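Local structure of mRNA-decapping enzyme subunit 1 (Saccharomyces cerevisiae, 1Q67) at residues Ile27-Asp31 against Ala66-Arg70. The protein activates removal of the 7-methylguanine cap from mRNA as the partner of DCP2 in the decapping complex, committing transcripts to 5' to 3' decay. Residues are numbered along the deposited sequence.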
loop_
_atom_site.group_PDB
_atom_site.type_symbol
_atom_site.label_atom_id
_atom_site.label_comp_id
_atom_site.label_asym_id
_atom_site.label_seq_id
_atom_site.Cartn_x
_atom_site.Cartn_y
_atom_site.Cartn_z
ATOM N N ILE B 27 14.613 -8.018 -9.738
ATOM C CA ILE B 27 15.093 -6.638 -9.703
ATOM C C ILE B 27 15.947 -6.395 -10.935
ATOM O O ILE B 27 15.834 -5.364 -11.605
ATOM C CB ILE B 27 15.959 -6.356 -8.445
ATOM C CG1 ILE B 27 15.094 -6.471 -7.183
ATOM C CG2 ILE B 27 16.587 -4.959 -8.548
ATOM C CD1 ILE B 27 15.890 -6.526 -5.887
ATOM N N GLY B 28 16.796 -7.372 -11.223
ATOM C CA GLY B 28 17.686 -7.287 -12.364
ATOM C C GLY B 28 17.019 -6.973 -13.687
ATOM O O GLY B 28 17.681 -6.501 -14.609
ATOM N N ARG B 29 15.720 -7.227 -13.800
ATOM C CA ARG B 29 15.033 -6.929 -15.045
ATOM C C ARG B 29 14.623 -5.469 -15.141
ATOM O O ARG B 29 14.258 -4.987 -16.215
ATOM C CB ARG B 29 13.817 -7.831 -15.212
ATOM C CG ARG B 29 14.207 -9.268 -15.477
ATOM C CD ARG B 29 13.058 -10.043 -16.037
ATOM N NE ARG B 29 13.524 -11.236 -16.729
ATOM C CZ ARG B 29 12.733 -12.036 -17.434
ATOM N NH1 ARG B 29 11.438 -11.756 -17.529
ATOM N NH2 ARG B 29 13.233 -13.103 -18.047
ATOM N N TYR B 30 14.680 -4.761 -14.021
ATOM C CA TYR B 30 14.328 -3.349 -14.030
ATOM C C TYR B 30 15.579 -2.498 -13.847
ATOM O O TYR B 30 15.663 -1.408 -14.393
ATOM C CB TYR B 30 13.294 -3.049 -12.946
ATOM C CG TYR B 30 12.074 -3.927 -13.077
ATOM C CD1 TYR B 30 11.935 -5.073 -12.296
ATOM C CD2 TYR B 30 11.092 -3.656 -14.035
ATOM C CE1 TYR B 30 10.862 -5.930 -12.462
ATOM C CE2 TYR B 30 10.006 -4.517 -14.214
ATOM C CZ TYR B 30 9.903 -5.655 -13.421
ATOM O OH TYR B 30 8.858 -6.535 -13.587
ATOM N N ASP B 31 16.546 -3.007 -13.087
ATOM C CA ASP B 31 17.815 -2.309 -12.858
ATOM C C ASP B 31 18.918 -3.340 -13.053
ATOM O O ASP B 31 19.291 -4.052 -12.124
ATOM C CB ASP B 31 17.878 -1.722 -11.438
ATOM C CG ASP B 31 19.187 -0.977 -11.159
ATOM O OD1 ASP B 31 20.056 -0.919 -12.055
ATOM O OD2 ASP B 31 19.349 -0.452 -10.034
ATOM N N ALA B 66 13.133 -3.666 -1.360
ATOM C CA ALA B 66 14.487 -4.191 -1.311
ATOM C C ALA B 66 15.513 -3.077 -1.454
ATOM O O ALA B 66 15.258 -2.070 -2.114
ATOM C CB ALA B 66 14.703 -5.224 -2.419
ATOM N N ILE B 67 16.664 -3.276 -0.817
ATOM C CA ILE B 67 17.783 -2.350 -0.886
ATOM C C ILE B 67 18.932 -3.215 -1.371
ATOM O O ILE B 67 19.197 -4.288 -0.825
ATOM C CB ILE B 67 18.098 -1.740 0.476
ATOM C CG1 ILE B 67 16.957 -0.796 0.860
ATOM C CG2 ILE B 67 19.429 -0.983 0.422
ATOM C CD1 ILE B 67 17.019 -0.332 2.268
ATOM N N TYR B 68 19.610 -2.758 -2.411
ATOM C CA TYR B 68 20.667 -3.565 -2.982
ATOM C C TYR B 68 21.857 -2.744 -3.449
ATOM O O TYR B 68 21.748 -1.541 -3.680
ATOM C CB TYR B 68 20.083 -4.342 -4.162
ATOM C CG TYR B 68 19.436 -3.430 -5.174
ATOM C CD1 TYR B 68 20.137 -2.999 -6.298
ATOM C CD2 TYR B 68 18.127 -2.975 -5.000
ATOM C CE1 TYR B 68 19.557 -2.150 -7.226
ATOM C CE2 TYR B 68 17.534 -2.108 -5.925
ATOM C CZ TYR B 68 18.263 -1.708 -7.040
ATOM O OH TYR B 68 17.700 -0.877 -7.985
ATOM N N LEU B 69 22.983 -3.425 -3.598
ATOM C CA LEU B 69 24.218 -2.806 -4.043
ATOM C C LEU B 69 24.263 -2.845 -5.566
ATOM O O LEU B 69 23.906 -3.850 -6.185
ATOM C CB LEU B 69 25.416 -3.553 -3.454
ATOM C CG LEU B 69 26.789 -2.913 -3.698
ATOM C CD1 LEU B 69 27.720 -3.214 -2.527
ATOM C CD2 LEU B 69 27.364 -3.427 -4.999
ATOM N N ARG B 70 24.687 -1.742 -6.165
ATOM C CA ARG B 70 24.766 -1.659 -7.610
ATOM C C ARG B 70 26.220 -1.723 -8.080
ATOM O O ARG B 70 27.137 -1.316 -7.367
ATOM C CB ARG B 70 24.103 -0.366 -8.088
ATOM C CG ARG B 70 22.668 -0.229 -7.597
ATOM C CD ARG B 70 22.004 1.051 -8.066
ATOM N NE ARG B 70 21.572 0.993 -9.456
ATOM C CZ ARG B 70 22.147 1.656 -10.452
ATOM N NH1 ARG B 70 23.197 2.439 -10.222
ATOM N NH2 ARG B 70 21.657 1.555 -11.678
#
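I27 is buried against the sheet, its CA-to-CB bond directed at strand 64-70. CD1 of I27 lies 3.9 Å from CB of A66, and CG2 of I27 sits 4.1 Å from the centroid of the Y68 ring, 17° off the ring normal: a CH-pi contact over one face. A branched aliphatic residue suits this place, because CG2 can cover the ring while CD1 extends to the small methyl of A66 and the near side of the same ring. O of I27 accepts hydrogen bonds from N of Y30 (2.7 Å) and N of D31 (2.9 Å), so that I27 to D31 make a single helix-like turn, and G28, R29 and Y30 touch nothing of the strand segment. This turn lies over one face of the four-stranded antiparallel sheet in the PH-like fold of the Dcp1 family. Alternation along the strand gives A66 and Y68 to that face, whereas I67 points the other way, into helix 208-223. D31 then brings its carboxylate back to the strand. OD2 of D31 accepts hydrogen bonds from OH of Y68 (2.7 Å) and NE of R70 (2.7 Å), while OD1 of D31 takes NH2 of R70 at 3.0 Å, a bidentate salt bridge along the guanidinium edge. Aspartate is short yet offers two oxygens; tyrosine gives I27 a ring face and D31 a hydroxyl, and the long arginine bends to set NE and NH2 against the carboxylate. OD1 also accepts from N of K33. NH1 of R70 forms a salt bridge with D136 and a hydrogen bond to O of Y138, linking the loop before strand 34-41 to the chain leading into strand 140-146.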